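Local coordinates for GDSL-like protein (Roseburia intestinalis L1-82, PDB 6HFZ) that removes acetyl groups from acetylated mannans, acting as a two-domain esterase of the SGNH hydrolase superfamily, at residues F102-S108 against A136-N142; E115-E119 against T334-H338; G123-K127 against N233-S238. One frame throughout, in Å; residues are numbered along the deposited sequence. Where two conformers were deposited one is given.

Interaction 1. Residues F102-S108 against A136-N142; sequences FVIIEFS and AVLLVHN
Glu-106 sets its CG opposite its own backbone N (chi1 -173°), and the bend at the next torsion (chi2 -77°) swings OE1 across to the side-chain amide of Asn-142. The segments are the neighbouring parallel strands 102-106 and 136-141 of a beta-alpha-beta unit in the central sheet of the SGNH hydrolase fold. Four backbone bonds link them, from Val-103 N to Ala-136 O (2.8 Å) through to Val-140 N to Ile-105 O (3.0 Å). On one face Ile-104 packs against Leu-138 and Val-140, with Ile-104 CG2 3.7 Å from Val-140 CG2. Helix 196-215 covers Leu-138 and Val-140 there. On the other face Ile-105 CD1 meets Val-137 CG1 at 3.8 Å, and helix 115-129 lies against Ile-105 and Leu-139.

Past the ladder, polar groups take over. Asn-142 ND2 donates to Glu-106 OE1 (2.9 Å) from above the carboxylate, with the two group planes 72° apart. A bound water donates to the same OE1 and to Val-140 O. Thr-43 OG1 holds OE2, so both oxygens of the carboxylate are engaged. With an alanine in place of Glu-106, Asn-142 ND2, Thr-43 OG1 and the water would probably lose their shared partner. Ser-108 OG, which also bonds His-155 ND1, sits at the ring edge of His-141, 2.8 Å from ND1 and hydrogen-bonded to it.

Interaction 2. Residues E115-E119 against T334-H338; sequences EHFME and TILEH
His-116 is the first residue of the 115-119 helix turn to reach across to 334-338. Its CG lies anti to the backbone N (chi1 171°), which brings ND1 within reach of Glu-337. ND1 donates to Glu-337 OE2 at 2.7 Å. OE2 lies in the ring plane; ND1 comes to it from the syn side, 26° out of the carboxylate plane. CE1 of the same ring is 3.4 Å from Thr-334 OG1. Gln-85 bonds both His-116 NE2 and Thr-334 OG1. Phe-117, next in sequence, presents a ring face to His-116 CD2, 3.6 Å above its plane.

One turn on, Glu-119 stretches out to His-338. Its carboxylate takes NE2 in a fork, OE1 at 2.8 Å and OE2 at 3.1 Å, each through its syn lone pair. OE2 is also held by Thr-234. Glu-119 OE1 and Glu-337 OE2 are 4.3 Å apart. Tyr-235 OH is a second partner of Glu-337 OE2, and with the two histidine donors it probably eases that repulsion. Glu-337 CG lies over one face of the His-338 ring.

The contact sits at the surface. It joins the start of helix 115-129 to the end of strand 329-336 and the residues just after it. Ile-335 and Leu-336 of that strand form a classic beta bulge against Ile-289 of strand 288-295.

Interaction 3. Residues G123-K127 against N233-S238; sequences GLVRK and NTYEKS
Glu-236 runs fully extended along the helix turn 123-127 and overlaps Gly-123 and Arg-126. Its CG lies 3.7 Å from Gly-123 O, and its CD lies 3.6 Å from Arg-126 CB. The backbones come very close at this point, with Gly-123 CA and Glu-236 CA 3.9 Å apart. As Gly-123 has no side chain, the loop backbone can lie directly on the helix here. Asn-233 OD1 packs on the same glycine, 3.5 Å from its CA.

The carboxylate of Glu-236 ends in a buried salt bridge. Arg-126 NE donates to OE2 at 3.0 Å. The oxygen lies in the guanidinium plane, yet NE approaches from above the carboxylate, 45° out of its plane. The bend in the arginine chain at chi3 (67°) helps turn NE to this position. Asn-233 ND2 reaches OE2 as well, at 2.9 Å, through the anti lone pair, and this bond is nearly straight (169°). A water donates to OE2 and accepts from Arg-126 NH2. Three hydrogen bonds therefore grip this one oxygen. Arg-126 NH1 is held elsewhere, by Tyr-162 OH and Pro-227 O.

Lys-127, one residue on, bends at chi3 and brings NZ to the loop backbone. NZ donates to Glu-236 O at 2.9 Å, tilted from the carbonyl plane. It also donates to Val-88 O at helix 84-96. A second water accepts from NZ and from Ser-238 N, tying the lysine to the start of strand 237-241.

Glu-236 thus holds the loop to the helix twice, by its backbone carbonyl and by its carboxylate. This is a close helix-loop contact at Gly-123, with a buried Arg-Glu salt bridge, where helix 115-129 of the SGNH hydrolase fold meets the antiparallel beta domain.

Helix 115-129 ties the three contacts together. It connects the two strands of interaction 1, and it also carries interactions 2 and 3. Interactions 1 and 3 have centres 16 Å apart and touch through Phe-107 CE2 and Leu-124 CD2, at 3.6 Å. Interactions 2 and 3 are closer, with centres 11 Å apart. Probable hydrogen bonds link them: Glu-119 OE2 to Thr-234 OG1 (2.6 Å) and Glu-337 OE2 to Tyr-235 OH (2.7 Å). Together they lie where the beta domain meets the SGNH fold, consistent with fixing the domains to each other. Interactions 1 and 2 stay about 7 Å apart at their nearest atoms. The Glu-106 side chain is close to, but not in contact with, the probable Ser-41, His-193, Asp-190 triad.

Interaction 1. Residues F102-S108 against A136-N142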
loop_
_atom_site.group_PDB
_atom_site.type_symbol
_atom_site.label_atom_id
_atom_site.label_comp_id
_atom_site.label_asym_id
_atom_site.label_seq_id
_atom_site.Cartn_x
_atom_site.Cartn_y
_atom_site.Cartn_z
ATOM N N PHE A 102 16.619 -2.332 -0.241
ATOM C CA PHE A 102 15.880 -2.810 -1.380
ATOM C C PHE A 102 14.397 -2.772 -0.990
ATOM O O PHE A 102 14.063 -3.201 0.112
ATOM C CB PHE A 102 16.322 -4.246 -1.693
ATOM C CG PHE A 102 15.486 -4.980 -2.724
ATOM C CD1 PHE A 102 15.798 -4.906 -4.068
ATOM C CD2 PHE A 102 14.445 -5.812 -2.319
ATOM C CE1 PHE A 102 15.033 -5.589 -5.014
ATOM C CE2 PHE A 102 13.701 -6.518 -3.256
ATOM C CZ PHE A 102 14.005 -6.403 -4.599
ATOM N N VAL A 103 13.560 -2.184 -1.851
ATOM C CA VAL A 103 12.134 -2.023 -1.620
ATOM C C VAL A 103 11.385 -2.491 -2.876
ATOM O O VAL A 103 11.620 -1.936 -3.941
ATOM C CB VAL A 103 11.759 -0.545 -1.361
ATOM C CG1 VAL A 103 10.243 -0.400 -1.190
ATOM C CG2 VAL A 103 12.513 0.010 -0.155
ATOM N N ILE A 104 10.520 -3.484 -2.705
ATOM C CA ILE A 104 9.459 -3.808 -3.690
ATOM C C ILE A 104 8.196 -3.032 -3.333
ATOM O O ILE A 104 7.760 -3.028 -2.133
ATOM C CB ILE A 104 9.196 -5.319 -3.751
ATOM C CG1 ILE A 104 10.232 -5.959 -4.679
ATOM C CG2 ILE A 104 7.737 -5.615 -4.205
ATOM C CD1 ILE A 104 10.267 -7.466 -4.666
ATOM N N ILE A 105 7.630 -2.381 -4.348
ATOM C CA ILE A 105 6.395 -1.692 -4.206
ATOM C C ILE A 105 5.321 -2.430 -5.018
ATOM O O ILE A 105 5.480 -2.634 -6.203
ATOM C CB ILE A 105 6.525 -0.226 -4.638
ATOM C CG1 ILE A 105 7.488 0.564 -3.757
ATOM C CG2 ILE A 105 5.153 0.418 -4.668
ATOM C CD1 ILE A 105 7.740 1.935 -4.241
ATOM N N GLU A 106 4.214 -2.808 -4.373
ATOM C CA GLU A 106 3.269 -3.760 -4.947
ATOM C C GLU A 106 1.836 -3.334 -4.612
ATOM O O GLU A 106 1.271 -3.781 -3.587
ATOM C CB GLU A 106 3.615 -5.134 -4.369
ATOM C CG GLU A 106 2.866 -6.320 -4.946
ATOM C CD GLU A 106 1.440 -6.521 -4.482
ATOM O OE1 GLU A 106 0.530 -6.376 -5.360
ATOM O OE2 GLU A 106 1.214 -6.765 -3.249
ATOM N N PHE A 107 1.259 -2.484 -5.476
ATOM C CA PHE A 107 -0.072 -1.911 -5.245
ATOM C C PHE A 107 -0.958 -1.989 -6.503
ATOM O O PHE A 107 -2.020 -1.382 -6.549
ATOM C CB PHE A 107 0.028 -0.456 -4.765
ATOM C CG PHE A 107 0.417 -0.292 -3.321
ATOM C CD1 PHE A 107 -0.409 -0.783 -2.301
ATOM C CD2 PHE A 107 1.624 0.285 -2.969
ATOM C CE1 PHE A 107 -0.074 -0.599 -0.963
ATOM C CE2 PHE A 107 1.996 0.370 -1.627
ATOM C CZ PHE A 107 1.132 -0.024 -0.631
ATOM N N SER A 108 -0.490 -2.671 -7.563
ATOM C CA SER A 108 -1.192 -2.631 -8.863
ATOM C C SER A 108 -2.511 -3.423 -8.913
ATOM O O SER A 108 -3.233 -3.279 -9.930
ATOM C CB SER A 108 -0.245 -3.029 -10.004
ATOM O OG SER A 108 0.939 -2.236 -9.935
ATOM N N ALA A 136 17.364 0.794 -3.586
ATOM C CA ALA A 136 16.948 0.220 -4.846
ATOM C C ALA A 136 15.448 -0.064 -4.748
ATOM O O ALA A 136 14.979 -0.584 -3.727
ATOM C CB ALA A 136 17.704 -1.046 -5.140
ATOM N N VAL A 137 14.725 0.333 -5.789
ATOM C CA VAL A 137 13.271 0.162 -5.840
ATOM C C VAL A 137 12.933 -0.682 -7.068
ATOM O O VAL A 137 13.450 -0.425 -8.157
ATOM C CB VAL A 137 12.564 1.519 -5.901
ATOM C CG1 VAL A 137 11.047 1.382 -6.059
ATOM C CG2 VAL A 137 12.883 2.390 -4.695
ATOM N N LEU A 138 12.098 -1.711 -6.864
ATOM C CA LEU A 138 11.566 -2.549 -7.929
ATOM C C LEU A 138 10.034 -2.536 -7.824
ATOM O O LEU A 138 9.480 -2.849 -6.730
ATOM C CB LEU A 138 12.116 -3.965 -7.761
ATOM C CG LEU A 138 11.491 -5.047 -8.637
ATOM C CD1 LEU A 138 11.839 -4.768 -10.078
ATOM C CD2 LEU A 138 11.979 -6.420 -8.190
ATOM N N LEU A 139 9.356 -2.200 -8.917
ATOM C CA LEU A 139 7.895 -2.199 -8.910
ATOM C C LEU A 139 7.418 -3.595 -9.307
ATOM O O LEU A 139 7.988 -4.243 -10.223
ATOM C CB LEU A 139 7.351 -1.123 -9.854
ATOM C CG LEU A 139 7.876 0.293 -9.654
ATOM C CD1 LEU A 139 7.112 1.263 -10.502
ATOM C CD2 LEU A 139 7.796 0.756 -8.210
ATOM N N VAL A 140 6.408 -4.106 -8.592
ATOM C CA VAL A 140 5.842 -5.383 -8.959
ATOM C C VAL A 140 4.347 -5.202 -9.251
ATOM O O VAL A 140 3.598 -4.631 -8.462
ATOM C CB VAL A 140 6.081 -6.429 -7.847
ATOM C CG1 VAL A 140 5.276 -7.699 -8.072
ATOM C CG2 VAL A 140 7.561 -6.773 -7.692
ATOM N N HIS A 141 3.898 -5.688 -10.408
ATOM C CA HIS A 141 2.504 -5.550 -10.851
ATOM C C HIS A 141 1.808 -6.919 -10.864
ATOM O O HIS A 141 2.041 -7.706 -11.785
ATOM C CB HIS A 141 2.436 -4.942 -12.278
ATOM C CG HIS A 141 3.233 -3.693 -12.516
ATOM N ND1 HIS A 141 2.982 -2.508 -11.833
ATOM C CD2 HIS A 141 4.286 -3.434 -13.322
ATOM C CE1 HIS A 141 3.860 -1.581 -12.222
ATOM N NE2 HIS A 141 4.646 -2.110 -13.129
ATOM N N ASN A 142 0.948 -7.191 -9.862
ATOM C CA ASN A 142 0.080 -8.373 -9.844
ATOM C C ASN A 142 -1.078 -8.116 -10.812
ATOM O O ASN A 142 -1.098 -7.053 -11.489
ATOM C CB ASN A 142 -0.334 -8.694 -8.413
ATOM C CG ASN A 142 0.759 -9.463 -7.693
ATOM O OD1 ASN A 142 1.150 -10.535 -8.148
ATOM N ND2 ASN A 142 1.303 -8.910 -6.618
HETATM O O HOH W 1 0.966 -5.157 -7.725
HETATM O O HOH W 2 2.909 -1.796 -7.902
#

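Interaction 2. Residues E115-E119 against T334-H338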
loop_
_atom_site.group_PDB
_atom_site.type_symbol
_atom_site.label_atom_id
_atom_site.label_comp_id
_atom_site.label_asym_id
_atom_site.label_seq_id
_atom_site.Cartn_x
_atom_site.Cartn_y
_atom_site.Cartn_z
ATOM N N GLU A 115 -6.256 8.387 -12.537
ATOM C CA GLU A 115 -5.281 9.464 -12.380
ATOM C C GLU A 115 -5.018 9.776 -10.905
ATOM O O GLU A 115 -3.899 10.124 -10.572
ATOM C CB GLU A 115 -5.744 10.704 -13.139
ATOM C CG GLU A 115 -5.742 10.456 -14.630
ATOM C CD GLU A 115 -4.654 11.169 -15.405
ATOM O OE1 GLU A 115 -3.612 11.562 -14.790
ATOM O OE2 GLU A 115 -4.863 11.356 -16.627
ATOM N N HIS A 116 -6.040 9.601 -10.062
ATOM C CA HIS A 116 -5.924 9.751 -8.604
ATOM C C HIS A 116 -4.814 8.837 -8.060
ATOM O O HIS A 116 -3.940 9.309 -7.341
ATOM C CB HIS A 116 -7.274 9.456 -7.944
ATOM C CG HIS A 116 -7.197 9.380 -6.462
ATOM N ND1 HIS A 116 -7.058 10.506 -5.660
ATOM C CD2 HIS A 116 -7.177 8.315 -5.627
ATOM C CE1 HIS A 116 -6.958 10.122 -4.400
ATOM N NE2 HIS A 116 -7.044 8.790 -4.352
ATOM N N PHE A 117 -4.877 7.537 -8.380
ATOM C CA PHE A 117 -3.879 6.573 -7.941
ATOM C C PHE A 117 -2.525 6.751 -8.635
ATOM O O PHE A 117 -1.481 6.456 -8.040
ATOM C CB PHE A 117 -4.475 5.153 -7.989
ATOM C CG PHE A 117 -5.469 4.926 -6.876
ATOM C CD1 PHE A 117 -5.062 4.882 -5.546
ATOM C CD2 PHE A 117 -6.826 4.769 -7.153
ATOM C CE1 PHE A 117 -5.990 4.735 -4.527
ATOM C CE2 PHE A 117 -7.748 4.577 -6.132
ATOM C CZ PHE A 117 -7.326 4.559 -4.821
HETATM N N MSE A 118 -2.507 7.247 -9.877
HETATM C CA MSE A 118 -1.237 7.633 -10.482
HETATM C C MSE A 118 -0.556 8.673 -9.589
HETATM O O MSE A 118 0.656 8.602 -9.351
HETATM C CB MSE A 118 -1.265 8.150 -11.920
HETATM C CG MSE A 118 0.140 8.131 -12.451
HETATM SE SE MSE A 118 0.160 8.404 -14.407
HETATM C CE MSE A 118 -1.362 9.654 -14.507
ATOM N N GLU A 119 -1.345 9.622 -9.087
ATOM C CA GLU A 119 -0.816 10.710 -8.266
ATOM C C GLU A 119 -0.346 10.204 -6.893
ATOM O O GLU A 119 0.750 10.551 -6.453
ATOM C CB GLU A 119 -1.866 11.818 -8.141
ATOM C CG GLU A 119 -1.304 13.084 -7.520
ATOM C CD GLU A 119 -2.252 14.277 -7.425
ATOM O OE1 GLU A 119 -3.414 14.183 -7.889
ATOM O OE2 GLU A 119 -1.853 15.290 -6.856
ATOM N N THR A 334 -11.398 9.591 -0.005
ATOM C CA THR A 334 -10.858 10.924 -0.259
ATOM C C THR A 334 -12.009 11.927 -0.159
ATOM O O THR A 334 -13.015 11.730 -0.847
ATOM C CB THR A 334 -10.144 11.039 -1.618
ATOM O OG1 THR A 334 -9.063 10.105 -1.668
ATOM C CG2 THR A 334 -9.585 12.431 -1.845
ATOM N N ILE A 335 -11.883 12.927 0.722
ATOM C CA ILE A 335 -13.009 13.855 1.045
ATOM C C ILE A 335 -12.838 15.183 0.308
ATOM O O ILE A 335 -13.836 15.733 -0.185
ATOM C CB ILE A 335 -13.154 14.054 2.571
ATOM C CG1 ILE A 335 -13.313 12.732 3.320
ATOM C CG2 ILE A 335 -14.307 14.981 2.886
ATOM C CD1 ILE A 335 -14.362 11.829 2.748
ATOM N N LEU A 336 -11.616 15.723 0.324
ATOM C CA LEU A 336 -11.212 16.949 -0.353
ATOM C C LEU A 336 -10.002 16.608 -1.216
ATOM O O LEU A 336 -9.045 16.038 -0.690
ATOM C CB LEU A 336 -10.794 18.023 0.658
ATOM C CG LEU A 336 -10.391 19.373 0.051
ATOM C CD1 LEU A 336 -11.586 20.009 -0.674
ATOM C CD2 LEU A 336 -9.831 20.315 1.096
ATOM N N GLU A 337 -10.027 17.012 -2.491
ATOM C CA GLU A 337 -8.860 16.852 -3.342
ATOM C C GLU A 337 -8.590 18.144 -4.141
ATOM O O GLU A 337 -9.500 18.720 -4.748
ATOM C CB GLU A 337 -9.051 15.666 -4.283
ATOM C CG GLU A 337 -7.796 15.366 -5.085
ATOM C CD GLU A 337 -7.813 14.057 -5.857
ATOM O OE1 GLU A 337 -8.678 13.892 -6.741
ATOM O OE2 GLU A 337 -6.929 13.223 -5.588
ATOM N N HIS A 338 -7.320 18.557 -4.121
ATOM C CA HIS A 338 -6.784 19.700 -4.826
ATOM C C HIS A 338 -7.533 20.975 -4.403
ATOM O O HIS A 338 -7.822 21.819 -5.242
ATOM C CB HIS A 338 -6.804 19.477 -6.333
ATOM C CG HIS A 338 -6.015 18.306 -6.804
ATOM N ND1 HIS A 338 -6.255 17.721 -8.023
ATOM C CD2 HIS A 338 -4.992 17.633 -6.231
ATOM C CE1 HIS A 338 -5.426 16.701 -8.186
ATOM N NE2 HIS A 338 -4.640 16.625 -7.085
#

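Interaction 3. Residues G123-K127 against N233-S238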
loop_
_atom_site.group_PDB
_atom_site.type_symbol
_atom_site.label_atom_id
_atom_site.label_comp_id
_atom_site.label_asym_id
_atom_site.label_seq_id
_atom_site.Cartn_x
_atom_site.Cartn_y
_atom_site.Cartn_z
ATOM N N GLY A 123 3.623 10.047 -5.463
ATOM C CA GLY A 123 4.030 10.515 -4.149
ATOM C C GLY A 123 4.781 9.459 -3.374
ATOM O O GLY A 123 5.807 9.746 -2.781
ATOM N N LEU A 124 4.264 8.211 -3.391
ATOM C CA LEU A 124 4.919 7.117 -2.682
ATOM C C LEU A 124 6.304 6.845 -3.267
ATOM O O LEU A 124 7.335 6.725 -2.498
ATOM C CB LEU A 124 4.040 5.863 -2.763
ATOM C CG LEU A 124 4.721 4.607 -2.217
ATOM C CD1 LEU A 124 5.048 4.731 -0.720
ATOM C CD2 LEU A 124 3.862 3.366 -2.489
ATOM N N VAL A 125 6.382 6.716 -4.598
ATOM C CA VAL A 125 7.648 6.423 -5.264
ATOM C C VAL A 125 8.687 7.528 -4.950
ATOM O O VAL A 125 9.862 7.236 -4.637
ATOM C CB VAL A 125 7.464 6.188 -6.781
ATOM C CG1 VAL A 125 8.790 6.182 -7.531
ATOM C CG2 VAL A 125 6.670 4.928 -7.075
ATOM N N ARG A 126 8.312 8.793 -5.171
ATOM C CA ARG A 126 9.224 9.924 -4.859
ATOM C C ARG A 126 9.730 9.827 -3.414
ATOM O O ARG A 126 10.934 9.969 -3.164
ATOM C CB ARG A 126 8.570 11.270 -5.143
ATOM C CG ARG A 126 8.357 11.530 -6.625
ATOM C CD ARG A 126 7.662 12.834 -6.875
ATOM N NE ARG A 126 8.531 13.939 -6.488
ATOM C CZ ARG A 126 9.357 14.575 -7.316
ATOM N NH1 ARG A 126 9.530 14.145 -8.556
ATOM N NH2 ARG A 126 9.975 15.678 -6.890
ATOM N N LYS A 127 8.832 9.602 -2.446
ATOM C CA LYS A 127 9.228 9.590 -1.041
ATOM C C LYS A 127 10.236 8.468 -0.784
ATOM O O LYS A 127 11.176 8.609 -0.033
ATOM C CB LYS A 127 7.996 9.464 -0.142
ATOM C CG LYS A 127 8.254 9.217 1.349
ATOM C CD LYS A 127 7.044 9.320 2.231
ATOM C CE LYS A 127 6.567 10.738 2.410
ATOM N NZ LYS A 127 5.158 10.822 2.875
ATOM N N ASN A 233 1.318 15.767 -7.958
ATOM C CA ASN A 233 2.128 15.237 -6.892
ATOM C C ASN A 233 1.730 15.842 -5.534
ATOM O O ASN A 233 2.584 16.144 -4.722
ATOM C CB ASN A 233 3.612 15.433 -7.163
ATOM C CG ASN A 233 4.483 14.753 -6.145
ATOM O OD1 ASN A 233 4.219 13.602 -5.766
ATOM N ND2 ASN A 233 5.494 15.475 -5.669
ATOM N N THR A 234 0.423 15.949 -5.272
ATOM C CA THR A 234 -0.049 16.579 -4.041
ATOM C C THR A 234 -0.166 15.598 -2.861
ATOM O O THR A 234 -0.765 15.960 -1.836
ATOM C CB THR A 234 -1.342 17.360 -4.306
ATOM O OG1 THR A 234 -2.432 16.510 -4.613
ATOM C CG2 THR A 234 -1.193 18.368 -5.425
ATOM N N TYR A 235 0.346 14.362 -2.987
ATOM C CA TYR A 235 0.266 13.365 -1.890
ATOM C C TYR A 235 1.655 13.032 -1.328
ATOM O O TYR A 235 1.731 12.310 -0.339
ATOM C CB TYR A 235 -0.490 12.096 -2.303
ATOM C CG TYR A 235 -1.971 12.306 -2.474
ATOM C CD1 TYR A 235 -2.486 12.689 -3.689
ATOM C CD2 TYR A 235 -2.868 12.164 -1.417
ATOM C CE1 TYR A 235 -3.841 12.898 -3.866
ATOM C CE2 TYR A 235 -4.229 12.333 -1.581
ATOM C CZ TYR A 235 -4.714 12.704 -2.816
ATOM O OH TYR A 235 -6.044 12.941 -3.012
ATOM N N GLU A 236 2.735 13.595 -1.884
ATOM C CA GLU A 236 4.069 13.258 -1.422
ATOM C C GLU A 236 4.260 13.566 0.067
ATOM O O GLU A 236 4.923 12.799 0.785
ATOM C CB GLU A 236 5.174 13.908 -2.245
ATOM C CG GLU A 236 6.544 13.256 -2.021
ATOM C CD GLU A 236 7.741 13.825 -2.792
ATOM O OE1 GLU A 236 8.899 13.519 -2.392
ATOM O OE2 GLU A 236 7.511 14.555 -3.776
ATOM N N LYS A 237 3.728 14.692 0.531
ATOM C CA LYS A 237 3.623 14.935 1.949
ATOM C C LYS A 237 2.213 14.508 2.375
ATOM O O LYS A 237 1.238 15.118 1.976
ATOM C CB LYS A 237 3.910 16.411 2.269
ATOM C CG LYS A 237 3.836 16.680 3.760
ATOM C CD LYS A 237 4.351 18.023 4.259
ATOM C CE LYS A 237 4.280 18.067 5.778
ATOM N NZ LYS A 237 4.000 19.439 6.273
ATOM N N SER A 238 2.119 13.421 3.131
ATOM C CA SER A 238 0.857 12.854 3.578
ATOM C C SER A 238 0.981 12.543 5.065
ATOM O O SER A 238 1.791 11.711 5.440
ATOM C CB SER A 238 0.465 11.598 2.803
ATOM O OG SER A 238 0.019 11.875 1.478
HETATM O O HOH W 3 9.052 16.561 -4.302
HETATM O O HOH W 4 4.792 12.935 4.484
#